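Local coordinates for vitamin B12-binding protein (Vibrio cholerae O395, PDB 5YSC) that binds vitamin B12 in the periplasm and probably delivers it to the membrane subunit BtuC of the BtuCDF ABC transporter for import, at residues A[109-114]-A[252-257]; A[164-169]-A[222-227]; A[60-65]-A[70-75]; A[180-185]-A[259-264]. All coordinates share one frame; numbering follows the deposited sequence.

Interaction 1. Residues A[109-114]-A[252-257]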
loop_
_atom_site.group_PDB
_atom_site.type_symbol
_atom_site.label_atom_id
_atom_site.label_comp_id
_atom_site.label_asym_id
_atom_site.label_seq_id
_atom_site.Cartn_x
_atom_site.Cartn_y
_atom_site.Cartn_z
ATOM N N LYS A 109 -4.830 2.142 6.648
ATOM C CA LYS A 109 -3.914 3.022 7.370
ATOM C C LYS A 109 -2.837 2.320 8.212
ATOM O O LYS A 109 -1.705 2.775 8.263
ATOM C CB LYS A 109 -4.690 3.983 8.269
ATOM C CG LYS A 109 -3.821 5.054 8.898
ATOM C CD LYS A 109 -4.496 5.693 10.089
ATOM C CE LYS A 109 -4.570 7.195 9.933
ATOM N NZ LYS A 109 -4.667 7.600 8.508
ATOM N N THR A 110 -3.209 1.236 8.880
ATOM C CA THR A 110 -2.318 0.530 9.791
ATOM C C THR A 110 -1.990 -0.860 9.263
ATOM O O THR A 110 -2.690 -1.411 8.416
ATOM C CB THR A 110 -2.927 0.356 11.182
ATOM O OG1 THR A 110 -3.938 -0.637 11.137
ATOM C CG2 THR A 110 -3.503 1.648 11.685
ATOM N N LEU A 111 -0.939 -1.448 9.858
ATOM C CA LEU A 111 -0.538 -2.812 9.500
ATOM C C LEU A 111 -1.513 -3.843 10.040
ATOM O O LEU A 111 -1.833 -4.820 9.371
ATOM C CB LEU A 111 0.869 -3.104 10.027
ATOM C CG LEU A 111 1.965 -2.391 9.240
ATOM C CD1 LEU A 111 3.196 -2.309 10.082
ATOM C CD2 LEU A 111 2.249 -3.115 7.880
ATOM N N ASP A 112 -2.009 -3.643 11.253
ATOM C CA ASP A 112 -2.954 -4.612 11.776
ATOM C C ASP A 112 -4.242 -4.629 10.956
ATOM O O ASP A 112 -4.894 -5.666 10.872
ATOM C CB ASP A 112 -3.236 -4.315 13.261
ATOM C CG ASP A 112 -1.993 -4.516 14.150
ATOM O OD1 ASP A 112 -1.691 -5.644 14.544
ATOM O OD2 ASP A 112 -1.308 -3.545 14.432
ATOM N N GLU A 113 -4.595 -3.510 10.311
ATOM C CA GLU A 113 -5.787 -3.472 9.472
ATOM C C GLU A 113 -5.718 -4.450 8.290
ATOM O O GLU A 113 -6.755 -4.852 7.740
ATOM C CB GLU A 113 -6.025 -2.040 8.963
ATOM C CG GLU A 113 -6.752 -1.175 10.015
ATOM C CD GLU A 113 -6.917 0.291 9.657
ATOM O OE1 GLU A 113 -6.278 0.854 8.736
ATOM O OE2 GLU A 113 -7.695 0.930 10.399
ATOM N N ILE A 114 -4.511 -4.813 7.845
ATOM C CA ILE A 114 -4.418 -5.771 6.750
ATOM C C ILE A 114 -4.985 -7.104 7.197
ATOM O O ILE A 114 -5.765 -7.737 6.494
ATOM C CB ILE A 114 -2.959 -5.908 6.251
ATOM C CG1 ILE A 114 -2.473 -4.555 5.703
ATOM C CG2 ILE A 114 -2.862 -6.973 5.177
ATOM C CD1 ILE A 114 -1.008 -4.486 5.389
ATOM N N PRO A 252 -0.707 -9.007 2.274
ATOM C CA PRO A 252 0.317 -9.865 2.903
ATOM C C PRO A 252 1.732 -9.547 2.479
ATOM O O PRO A 252 2.652 -9.699 3.306
ATOM C CB PRO A 252 -0.105 -11.264 2.446
ATOM C CG PRO A 252 -1.639 -11.109 2.301
ATOM C CD PRO A 252 -1.770 -9.791 1.647
ATOM N N ARG A 253 1.940 -9.094 1.230
ATOM C CA ARG A 253 3.287 -8.773 0.800
ATOM C C ARG A 253 3.826 -7.521 1.476
ATOM O O ARG A 253 5.030 -7.268 1.429
ATOM C CB ARG A 253 3.329 -8.691 -0.730
ATOM C CG ARG A 253 2.871 -9.943 -1.396
ATOM C CD ARG A 253 3.274 -9.996 -2.849
ATOM N NE ARG A 253 2.540 -9.024 -3.644
ATOM C CZ ARG A 253 2.893 -8.547 -4.830
ATOM N NH1 ARG A 253 4.060 -8.857 -5.383
ATOM N NH2 ARG A 253 2.078 -7.678 -5.455
ATOM N N THR A 254 2.985 -6.728 2.132
ATOM C CA THR A 254 3.521 -5.604 2.884
ATOM C C THR A 254 4.489 -6.068 3.959
ATOM O O THR A 254 5.398 -5.334 4.301
ATOM C CB THR A 254 2.378 -4.776 3.484
ATOM O OG1 THR A 254 1.441 -4.453 2.438
ATOM C CG2 THR A 254 2.875 -3.475 4.130
ATOM N N LEU A 255 4.377 -7.303 4.448
ATOM C CA LEU A 255 5.385 -7.728 5.406
ATOM C C LEU A 255 6.763 -7.905 4.762
ATOM O O LEU A 255 7.767 -7.719 5.451
ATOM C CB LEU A 255 4.924 -8.990 6.110
ATOM C CG LEU A 255 3.624 -8.745 6.883
ATOM C CD1 LEU A 255 3.268 -10.023 7.661
ATOM C CD2 LEU A 255 3.646 -7.531 7.802
ATOM N N ASP A 256 6.853 -8.156 3.441
ATOM C CA ASP A 256 8.151 -8.037 2.776
ATOM C C ASP A 256 8.598 -6.579 2.666
ATOM O O ASP A 256 9.784 -6.276 2.771
ATOM C CB ASP A 256 8.124 -8.671 1.376
ATOM C CG ASP A 256 8.165 -10.210 1.418
ATOM O OD1 ASP A 256 8.747 -10.777 2.369
ATOM O OD2 ASP A 256 7.596 -10.857 0.546
ATOM N N ALA A 257 7.673 -5.643 2.475
ATOM C CA ALA A 257 8.071 -4.250 2.561
ATOM C C ALA A 257 8.562 -3.885 3.957
ATOM O O ALA A 257 9.490 -3.088 4.090
ATOM C CB ALA A 257 6.916 -3.327 2.186
#
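Where helix 112-122 of one lobe of the periplasmic binding protein begins, Leu111 and Ile114 pack against Thr254 at the start of helix 254-267. The meeting is by van der Waals contact, the hydroxyl oxygen included. Leu111 brings its CD2 methyl to 3.8 Å from Thr254 CG2, while Ile114 sets its CD1 methyl 3.8 Å from Thr254 OG1, with Thr254 CB hardly farther. Thr254 therefore lies with one branch against each of the two aliphatic chains. Its chi1 of -52° sets CG2 opposite the backbone N and OG1 beside it, and the hydroxyl is engaged on its own side of the contact, with Thr251 N and Trp246 O. The second branch of Ile114 reaches back along the other segment, its CG2 4.1 Å from Pro252 N.

Thr110 and Glu113 form a capping box round the turn that presents Leu111 and Ile114. Thr110 OG1 accepts from Glu113 N at 3.1 Å, and in return Thr110 N donates to Glu113 OE1 from above the carboxylate plane. The same oxygen takes a second bond, from Lys109 N at 2.8 Å, so two amides hold the carboxylate at the helix start. Phe138 of helix 128-148 and Trp174 complete the buried surroundings.

With the threonine hydroxyl engaged by Thr251 N and Trp246 O, what passes between the segments is van der Waals contact, methyl on methyl at Leu111 and methyl on hydroxyl oxygen at Ile114.

Interaction 2. Residues A[164-169]-A[222-227]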
loop_
_atom_site.group_PDB
_atom_site.type_symbol
_atom_site.label_atom_id
_atom_site.label_comp_id
_atom_site.label_asym_id
_atom_site.label_seq_id
_atom_site.Cartn_x
_atom_site.Cartn_y
_atom_site.Cartn_z
ATOM N N LYS A 164 9.297 13.190 -10.992
ATOM C CA LYS A 164 8.662 14.314 -11.695
ATOM C C LYS A 164 7.143 14.160 -11.722
ATOM O O LYS A 164 6.629 13.258 -12.412
ATOM C CB LYS A 164 9.160 14.439 -13.132
ATOM C CG LYS A 164 10.661 14.325 -13.320
ATOM C CD LYS A 164 11.005 14.136 -14.795
ATOM C CE LYS A 164 12.449 13.716 -14.988
ATOM N NZ LYS A 164 12.696 13.251 -16.390
ATOM N N PRO A 165 6.378 14.988 -10.990
ATOM C CA PRO A 165 6.871 15.901 -9.963
ATOM C C PRO A 165 7.250 15.071 -8.756
ATOM O O PRO A 165 7.001 13.863 -8.768
ATOM C CB PRO A 165 5.678 16.814 -9.694
ATOM C CG PRO A 165 4.490 15.945 -9.987
ATOM C CD PRO A 165 4.910 15.038 -11.110
ATOM N N ILE A 166 7.848 15.681 -7.743
ATOM C CA ILE A 166 8.127 14.979 -6.494
ATOM C C ILE A 166 6.844 14.963 -5.673
ATOM O O ILE A 166 6.420 15.998 -5.157
ATOM C CB ILE A 166 9.268 15.637 -5.714
ATOM C CG1 ILE A 166 10.509 15.818 -6.616
ATOM C CG2 ILE A 166 9.635 14.790 -4.542
ATOM C CD1 ILE A 166 11.570 16.752 -6.016
ATOM N N ILE A 167 6.222 13.786 -5.557
ATOM C CA ILE A 167 5.109 13.551 -4.641
ATOM C C ILE A 167 5.606 12.660 -3.518
ATOM O O ILE A 167 6.353 11.703 -3.753
ATOM C CB ILE A 167 3.909 12.885 -5.346
ATOM C CG1 ILE A 167 3.520 13.632 -6.612
ATOM C CG2 ILE A 167 2.728 12.789 -4.412
ATOM C CD1 ILE A 167 3.090 15.015 -6.370
ATOM N N THR A 168 5.195 12.979 -2.304
ATOM C CA THR A 168 5.582 12.213 -1.132
ATOM C C THR A 168 4.317 11.978 -0.317
ATOM O O THR A 168 3.192 12.184 -0.791
ATOM C CB THR A 168 6.702 12.934 -0.351
ATOM O OG1 THR A 168 7.232 12.069 0.669
ATOM C CG2 THR A 168 6.202 14.212 0.339
ATOM N N LEU A 169 4.500 11.516 0.906
ATOM C CA LEU A 169 3.423 11.149 1.801
ATOM C C LEU A 169 3.494 12.014 3.045
ATOM O O LEU A 169 4.540 12.595 3.357
ATOM C CB LEU A 169 3.493 9.669 2.197
ATOM C CG LEU A 169 4.495 9.178 3.253
ATOM C CD1 LEU A 169 4.303 7.675 3.481
ATOM C CD2 LEU A 169 5.923 9.471 2.849
ATOM N N HIS A 222 19.614 8.262 -10.064
ATOM C CA HIS A 222 18.579 8.972 -9.336
ATOM C C HIS A 222 18.922 10.456 -9.233
ATOM O O HIS A 222 20.080 10.880 -9.367
ATOM C CB HIS A 222 18.345 8.367 -7.950
ATOM C CG HIS A 222 19.490 8.532 -7.009
ATOM N ND1 HIS A 222 19.728 9.704 -6.326
ATOM C CD2 HIS A 222 20.442 7.660 -6.605
ATOM C CE1 HIS A 222 20.788 9.552 -5.555
ATOM N NE2 HIS A 222 21.240 8.319 -5.704
ATOM N N MET A 223 17.880 11.248 -9.006
ATOM C CA MET A 223 18.001 12.688 -9.145
ATOM C C MET A 223 18.854 13.319 -8.055
ATOM O O MET A 223 19.236 14.490 -8.195
ATOM C CB MET A 223 16.616 13.325 -9.130
ATOM C CG MET A 223 15.849 13.062 -7.831
ATOM S SD MET A 223 14.180 13.767 -7.797
ATOM C CE MET A 223 14.598 15.512 -7.887
ATOM N N TRP A 224 19.170 12.588 -6.988
ATOM C CA TRP A 224 19.845 13.194 -5.846
ATOM C C TRP A 224 21.362 13.055 -5.927
ATOM O O TRP A 224 22.058 13.606 -5.070
ATOM C CB TRP A 224 19.304 12.596 -4.535
ATOM C CG TRP A 224 17.799 12.729 -4.445
ATOM C CD1 TRP A 224 16.870 11.730 -4.582
ATOM C CD2 TRP A 224 17.052 13.945 -4.255
ATOM N NE1 TRP A 224 15.597 12.248 -4.474
ATOM C CE2 TRP A 224 15.682 13.602 -4.286
ATOM C CE3 TRP A 224 17.406 15.280 -4.070
ATOM C CZ2 TRP A 224 14.675 14.542 -4.106
ATOM C CZ3 TRP A 224 16.387 16.221 -3.898
ATOM C CH2 TRP A 224 15.045 15.841 -3.924
ATOM N N ARG A 225 21.883 12.362 -6.947
ATOM C CA ARG A 225 23.331 12.304 -7.140
ATOM C C ARG A 225 23.900 13.693 -7.395
ATOM O O ARG A 225 24.943 14.064 -6.843
ATOM C CB ARG A 225 23.661 11.385 -8.308
ATOM C CG ARG A 225 23.258 9.944 -8.104
ATOM C CD ARG A 225 23.323 9.184 -9.402
ATOM N NE ARG A 225 22.597 9.902 -10.445
ATOM C CZ ARG A 225 23.008 10.043 -11.704
ATOM N NH1 ARG A 225 24.164 9.507 -12.098
ATOM N NH2 ARG A 225 22.267 10.723 -12.574
ATOM N N ALA A 226 23.226 14.464 -8.242
ATOM C CA ALA A 226 23.608 15.857 -8.470
ATOM C C ALA A 226 23.720 16.672 -7.177
ATOM O O ALA A 226 24.376 17.723 -7.176
ATOM C CB ALA A 226 22.603 16.511 -9.419
ATOM N N TRP A 227 23.134 16.203 -6.074
ATOM C CA TRP A 227 23.035 16.962 -4.838
ATOM C C TRP A 227 23.852 16.331 -3.720
ATOM O O TRP A 227 23.538 16.503 -2.541
ATOM C CB TRP A 227 21.567 17.100 -4.424
ATOM C CG TRP A 227 20.793 17.758 -5.484
ATOM C CD1 TRP A 227 20.068 17.158 -6.468
ATOM C CD2 TRP A 227 20.701 19.162 -5.716
ATOM N NE1 TRP A 227 19.517 18.100 -7.284
ATOM C CE2 TRP A 227 19.884 19.345 -6.838
ATOM C CE3 TRP A 227 21.223 20.283 -5.070
ATOM C CZ2 TRP A 227 19.574 20.612 -7.338
ATOM C CZ3 TRP A 227 20.907 21.536 -5.561
ATOM C CH2 TRP A 227 20.094 21.688 -6.686
#
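One face of the Trp224 indole is covered by Met223 CG, 3.4 Å above the ring plane and offset toward its rim, and Ile166 CD1 approaches the six-membered ring obliquely, 4.2 Å from Trp224 CH2. The imidazole of His222 carries Arg225 CG over one face and has Trp224 CB at its edge, in plane. These groups belong to a type I beta turn, His222 to Arg225, which packs on the short strand 166-167 of a two-stranded antiparallel sheet.

The turn is braced from within. Trp224 N bonds to His222 ND1 from a position tilted out of the imidazole plane, and Arg225 NE bonds to His222 O at 2.9 Å, on a lone pair in the carbonyl plane. Outside the turn, Trp224 NE1 is held by Gln160 OE1, which limits rotation of the indole, and Ile200 of helix 200-206 touches both Ile166 and Met223.

Ile166 is the strand's sole representative in the contact. Its CG1 lies opposite the carbonyl carbon, chi1 -52°, which carries CD1 toward the turn. The thioether chain of Met223 bends at chi3, -64°, and its end methyl meets that branch: Met223 CE lies 3.8 Å from Ile166 CD1.

Interaction 3. Residues A[60-65]-A[70-75]; sequences ERVANH and IEKILT. With SO4 (sulfate ion), chain C.
An extended, irregular run, 60-65, passes beside the first turns of helix 70-76, with the two backbones nearest at Val62 and Lys72, whose CA atoms are 6.5 Å apart. Lys72 spans the contact. Its CB rests 3.8 Å from Val62 CG1, and the chain bends at chi3 and chi4 to bring the ammonium back to Glu60, whose side chain arrives from the opposite direction. Lys72 NZ and Glu60 OE1 form a salt bridge; the modelled separation of 2.5 Å is very short and should be read with caution. The other carboxylate oxygen stays more distant, so the bridge is one-pronged. Below the salt bridge Val62 turns inward and crosses Ile73 at about a right angle, Val62 CB being 4.1 Å from Ile73 CG1.

Arg61 points its CB away from the helix and binds a sulfate, probably from the crystallisation liquor. The sulfur lies at the guanidinium edge, in its plane, and two N-H groups grip the anion: Arg61 NE to O4 of the sulfate at 2.6 Å and Arg61 NH2 to O1 at 2.8 Å. Tyr49 N also bonds to the sulfate, while Ser50 O and Ala56 O hold the guanidinium from the protein side. Asn64 and His65 belong to the cyanocobalamin pocket, and Glu71, on the helix, is predicted to matter for binding BtuC.

In the fold, 60-65 pairs through its backbone with Val46 and Glu48 just after strand 43-45, and Val62 and Ile73 both pack on Ile24 of strand 23-25, with Leu96 of helix 90-98 also against Ile73.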
loop_
_atom_site.group_PDB
_atom_site.type_symbol
_atom_site.label_atom_id
_atom_site.label_comp_id
_atom_site.label_asym_id
_atom_site.label_seq_id
_atom_site.Cartn_x
_atom_site.Cartn_y
_atom_site.Cartn_z
ATOM N N GLU A 60 -11.677 -9.036 -15.979
ATOM C CA GLU A 60 -11.899 -7.736 -16.582
ATOM C C GLU A 60 -11.740 -6.619 -15.548
ATOM O O GLU A 60 -11.840 -6.833 -14.336
ATOM C CB GLU A 60 -13.249 -7.656 -17.305
ATOM C CG GLU A 60 -14.481 -7.911 -16.532
ATOM C CD GLU A 60 -15.718 -7.776 -17.423
ATOM O OE1 GLU A 60 -15.639 -7.146 -18.507
ATOM O OE2 GLU A 60 -16.766 -8.323 -17.053
ATOM N N ARG A 61 -11.409 -5.433 -16.050
ATOM C CA ARG A 61 -11.131 -4.252 -15.243
ATOM C C ARG A 61 -12.345 -3.330 -15.205
ATOM O O ARG A 61 -12.989 -3.101 -16.233
ATOM C CB ARG A 61 -9.941 -3.507 -15.815
ATOM C CG ARG A 61 -8.625 -4.043 -15.339
ATOM C CD ARG A 61 -8.058 -5.200 -16.122
ATOM N NE ARG A 61 -6.739 -5.462 -15.537
ATOM C CZ ARG A 61 -6.417 -6.495 -14.764
ATOM N NH1 ARG A 61 -7.263 -7.499 -14.546
ATOM N NH2 ARG A 61 -5.205 -6.538 -14.250
ATOM N N VAL A 62 -12.656 -2.805 -14.023
ATOM C CA VAL A 62 -13.775 -1.870 -13.909
ATOM C C VAL A 62 -13.379 -0.627 -13.135
ATOM O O VAL A 62 -14.240 0.144 -12.711
ATOM C CB VAL A 62 -15.000 -2.531 -13.261
ATOM C CG1 VAL A 62 -15.601 -3.580 -14.218
ATOM C CG2 VAL A 62 -14.660 -3.145 -11.914
ATOM N N ALA A 63 -12.090 -0.407 -12.922
ATOM C CA ALA A 63 -11.709 0.755 -12.129
ATOM C C ALA A 63 -10.255 1.117 -12.384
ATOM O O ALA A 63 -9.414 0.253 -12.640
ATOM C CB ALA A 63 -11.926 0.527 -10.635
ATOM N N ASN A 64 -9.974 2.412 -12.295
ATOM C CA ASN A 64 -8.618 2.933 -12.354
ATOM C C ASN A 64 -8.576 4.162 -11.466
ATOM O O ASN A 64 -9.518 4.433 -10.718
ATOM C CB ASN A 64 -8.183 3.248 -13.786
ATOM C CG ASN A 64 -9.087 4.243 -14.458
ATOM O OD1 ASN A 64 -9.483 5.251 -13.874
ATOM N ND2 ASN A 64 -9.420 3.959 -15.705
ATOM N N HIS A 65 -7.461 4.894 -11.518
ATOM C CA HIS A 65 -7.231 5.901 -10.489
ATOM C C HIS A 65 -8.168 7.079 -10.596
ATOM O O HIS A 65 -8.286 7.843 -9.638
ATOM C CB HIS A 65 -5.792 6.412 -10.555
ATOM C CG HIS A 65 -5.457 7.099 -11.844
ATOM N ND1 HIS A 65 -5.100 8.432 -11.915
ATOM C CD2 HIS A 65 -5.417 6.630 -13.115
ATOM C CE1 HIS A 65 -4.843 8.747 -13.173
ATOM N NE2 HIS A 65 -5.019 7.672 -13.918
ATOM N N ILE A 70 -19.046 2.285 -13.591
ATOM C CA ILE A 70 -20.293 1.840 -12.977
ATOM C C ILE A 70 -21.162 1.101 -13.982
ATOM O O ILE A 70 -21.887 0.188 -13.607
ATOM C CB ILE A 70 -21.069 3.005 -12.343
ATOM C CG1 ILE A 70 -20.278 3.506 -11.136
ATOM C CG2 ILE A 70 -22.505 2.567 -11.906
ATOM C CD1 ILE A 70 -20.881 4.657 -10.445
ATOM N N GLU A 71 -21.129 1.508 -15.240
ATOM C CA GLU A 71 -21.897 0.819 -16.268
ATOM C C GLU A 71 -21.537 -0.658 -16.299
ATOM O O GLU A 71 -22.414 -1.525 -16.260
ATOM C CB GLU A 71 -21.631 1.463 -17.618
ATOM C CG GLU A 71 -22.489 0.910 -18.749
ATOM C CD GLU A 71 -22.411 1.741 -20.011
ATOM O OE1 GLU A 71 -21.583 2.675 -20.091
ATOM O OE2 GLU A 71 -23.197 1.455 -20.932
ATOM N N LYS A 72 -20.237 -0.951 -16.339
ATOM C CA LYS A 72 -19.773 -2.338 -16.370
ATOM C C LYS A 72 -20.157 -3.070 -15.100
ATOM O O LYS A 72 -20.553 -4.235 -15.152
ATOM C CB LYS A 72 -18.260 -2.380 -16.576
ATOM C CG LYS A 72 -17.830 -2.412 -18.006
ATOM C CD LYS A 72 -16.294 -2.409 -18.170
ATOM C CE LYS A 72 -15.794 -3.431 -19.166
ATOM N NZ LYS A 72 -15.429 -4.703 -18.462
ATOM N N ILE A 73 -20.056 -2.407 -13.944
ATOM C CA ILE A 73 -20.468 -3.036 -12.692
ATOM C C ILE A 73 -21.949 -3.420 -12.727
ATOM O O ILE A 73 -22.348 -4.486 -12.222
ATOM C CB ILE A 73 -20.137 -2.114 -11.504
ATOM C CG1 ILE A 73 -18.614 -1.959 -11.412
ATOM C CG2 ILE A 73 -20.693 -2.655 -10.228
ATOM C CD1 ILE A 73 -18.146 -1.161 -10.229
ATOM N N LEU A 74 -22.796 -2.543 -13.275
ATOM C CA LEU A 74 -24.206 -2.884 -13.428
ATOM C C LEU A 74 -24.343 -4.159 -14.248
ATOM O O LEU A 74 -25.098 -5.072 -13.896
ATOM C CB LEU A 74 -24.934 -1.731 -14.121
ATOM C CG LEU A 74 -25.744 -0.661 -13.382
ATOM C CD1 LEU A 74 -25.745 -0.738 -11.881
ATOM C CD2 LEU A 74 -25.263 0.698 -13.844
ATOM N N THR A 75 -23.558 -4.219 -15.314
ATOM C CA THR A 75 -23.485 -5.356 -16.213
ATOM C C THR A 75 -23.083 -6.664 -15.538
ATOM O O THR A 75 -23.362 -7.735 -16.059
ATOM C CB THR A 75 -22.441 -5.078 -17.299
ATOM O OG1 THR A 75 -23.068 -4.510 -18.457
ATOM C CG2 THR A 75 -21.694 -6.348 -17.659
HETATM S S SO4 C . -4.127 -3.378 -16.187
HETATM O O1 SO4 C . -3.814 -4.290 -15.073
HETATM O O2 SO4 C . -3.474 -3.844 -17.412
HETATM O O3 SO4 C . -3.617 -2.051 -15.847
HETATM O O4 SO4 C . -5.564 -3.332 -16.454
#

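Interaction 4. Residues A[180-185]-A[259-264]; sequences SLCGGV and EQVCTY
Cys182 and Cys262 are joined by a disulfide, SG to SG 2.0 Å, that links the end of helix 176-181 to the middle of helix 254-267. The C-S-S-C torsion is -92°, close to the perpendicular setting in which a disulfide is least strained, and the CA atoms of Cys182 and Cys262 stand 5.2 Å apart. Cys182 SG, beside its backbone N at chi1 -42°, is carried toward helix 254-267. Two aliphatic groups flank the bridge: Val261 CG1 is 3.7 Å from Cys182 SG, and Leu181 CD2 is 3.8 Å from Cys262 SG. Each half of the bridge is thus touched by a side chain of the opposing segment.

One layer out, the backbone fixes where Cys182 sits. The helix closes in a Schellman motif, with Gly183 at positive phi as its C-prime residue; Gly183 N bonds to Ser180 O at 3.0 Å, and Gly184 N to Phe179 O. The chain then leads on toward strand 184-186. On the other side Cys262 is held within regular helix, where Glu259 O accepts from both Thr263 N and Thr263 OG1, reached from opposite faces of its plane. Tyr149 and Asn152 touch the cysteines from the loop after helix 128-148.

The bridge is covalent and buried, flanked by Val261 and Leu181, and in the oxidising periplasm it would be expected to persist, tying the last helix to the turn between helix 176-181 and the edge strand 184-186.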
loop_
_atom_site.group_PDB
_atom_site.type_symbol
_atom_site.label_atom_id
_atom_site.label_comp_id
_atom_site.label_asym_id
_atom_site.label_seq_id
_atom_site.Cartn_x
_atom_site.Cartn_y
_atom_site.Cartn_z
ATOM N N SER A 180 7.044 3.607 10.301
ATOM C CA SER A 180 7.000 3.892 11.742
ATOM C C SER A 180 7.307 2.665 12.589
ATOM O O SER A 180 7.870 2.801 13.679
ATOM C CB SER A 180 5.629 4.467 12.136
ATOM O OG SER A 180 5.352 5.614 11.382
ATOM N N LEU A 181 6.940 1.462 12.130
ATOM C CA LEU A 181 7.283 0.253 12.866
ATOM C C LEU A 181 8.788 0.198 13.160
ATOM O O LEU A 181 9.200 -0.250 14.241
ATOM C CB LEU A 181 6.830 -0.971 12.071
ATOM C CG LEU A 181 6.951 -2.355 12.696
ATOM C CD1 LEU A 181 5.961 -3.324 12.071
ATOM C CD2 LEU A 181 8.370 -2.921 12.586
ATOM N N CYS A 182 9.612 0.636 12.203
ATOM C CA CYS A 182 11.068 0.534 12.254
ATOM C C CYS A 182 11.699 1.735 12.946
ATOM O O CYS A 182 12.925 1.879 12.914
ATOM C CB CYS A 182 11.654 0.414 10.826
ATOM S SG CYS A 182 10.790 -0.699 9.603
ATOM N N GLY A 183 10.888 2.600 13.555
ATOM C CA GLY A 183 11.356 3.854 14.096
ATOM C C GLY A 183 11.456 4.974 13.085
ATOM O O GLY A 183 11.935 6.060 13.422
ATOM N N GLY A 184 11.010 4.753 11.853
ATOM C CA GLY A 184 11.171 5.766 10.822
ATOM C C GLY A 184 10.301 6.980 11.092
ATOM O O GLY A 184 9.145 6.857 11.485
ATOM N N VAL A 185 10.861 8.164 10.837
ATOM C CA VAL A 185 10.178 9.448 11.027
ATOM C C VAL A 185 10.162 10.156 9.681
ATOM O O VAL A 185 11.215 10.473 9.118
ATOM C CB VAL A 185 10.857 10.295 12.113
ATOM C CG1 VAL A 185 10.194 11.691 12.230
ATOM C CG2 VAL A 185 10.798 9.563 13.437
ATOM N N GLU A 259 10.082 -5.868 6.047
ATOM C CA GLU A 259 11.459 -6.365 6.102
ATOM C C GLU A 259 12.412 -5.447 5.323
ATOM O O GLU A 259 13.526 -5.141 5.786
ATOM C CB GLU A 259 11.472 -7.822 5.583
ATOM C CG GLU A 259 12.396 -8.734 6.269
ATOM C CD GLU A 259 12.229 -10.174 5.807
ATOM O OE1 GLU A 259 11.196 -10.811 6.157
ATOM O OE2 GLU A 259 13.156 -10.665 5.111
ATOM N N GLN A 260 12.027 -5.030 4.116
ATOM C CA GLN A 260 12.931 -4.246 3.271
ATOM C C GLN A 260 13.216 -2.898 3.911
ATOM O O GLN A 260 14.373 -2.476 4.031
ATOM C CB GLN A 260 12.319 -4.057 1.871
ATOM C CG GLN A 260 13.244 -3.363 0.881
ATOM C CD GLN A 260 12.639 -3.178 -0.476
ATOM O OE1 GLN A 260 11.496 -2.750 -0.623
ATOM N NE2 GLN A 260 13.424 -3.487 -1.496
ATOM N N VAL A 261 12.147 -2.206 4.319
ATOM C CA VAL A 261 12.278 -0.902 4.950
ATOM C C VAL A 261 13.097 -0.998 6.223
ATOM O O VAL A 261 14.042 -0.222 6.429
ATOM C CB VAL A 261 10.885 -0.300 5.240
ATOM C CG1 VAL A 261 10.981 0.900 6.217
ATOM C CG2 VAL A 261 10.305 0.109 3.937
ATOM N N CYS A 262 12.734 -1.952 7.085
ATOM C CA CYS A 262 13.370 -2.116 8.388
ATOM C C CYS A 262 14.835 -2.507 8.259
ATOM O O CYS A 262 15.685 -2.049 9.041
ATOM C CB CYS A 262 12.626 -3.166 9.179
ATOM S SG CYS A 262 11.182 -2.642 10.087
ATOM N N THR A 263 15.156 -3.354 7.289
ATOM C CA THR A 263 16.562 -3.689 7.066
ATOM C C THR A 263 17.364 -2.456 6.663
ATOM O O THR A 263 18.459 -2.222 7.177
ATOM C CB THR A 263 16.686 -4.787 6.009
ATOM O OG1 THR A 263 16.122 -6.004 6.508
ATOM C CG2 THR A 263 18.192 -5.002 5.606
ATOM N N TYR A 264 16.826 -1.640 5.753
ATOM C CA TYR A 264 17.503 -0.417 5.338
ATOM C C TYR A 264 17.627 0.599 6.473
ATOM O O TYR A 264 18.675 1.242 6.624
ATOM C CB TYR A 264 16.767 0.216 4.157
ATOM C CG TYR A 264 17.128 -0.371 2.800
ATOM C CD1 TYR A 264 18.466 -0.513 2.422
ATOM C CD2 TYR A 264 16.147 -0.740 1.871
ATOM C CE1 TYR A 264 18.824 -1.029 1.194
ATOM C CE2 TYR A 264 16.511 -1.265 0.629
ATOM C CZ TYR A 264 17.845 -1.399 0.301
ATOM O OH TYR A 264 18.233 -1.920 -0.904
#

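Interaction 3 closes first along the chain, within the lobe whose parallel sheet holds strands 23-25, 43-45, 80-83 and 103-105. Interaction 1 opens later and encloses interaction 2, while interaction 4 alternates with both. Interactions 1 and 4 share helix 254-267; their centres are about 13 Å apart and they touch where Leu111 CD1 meets Leu181 CD1 at 3.6 Å. Interaction 2 lies about 20 Å from interaction 4, centre to centre, whereas interactions 3 and 4 are about 36 Å apart on opposite sides of the chain's centre. Interaction 1 brings the lobes together, since helix 112-122 follows the first sheet's strands and helix 254-267 the second's. Interactions 2 and 3 lie in separate lobes, with the B12 site between.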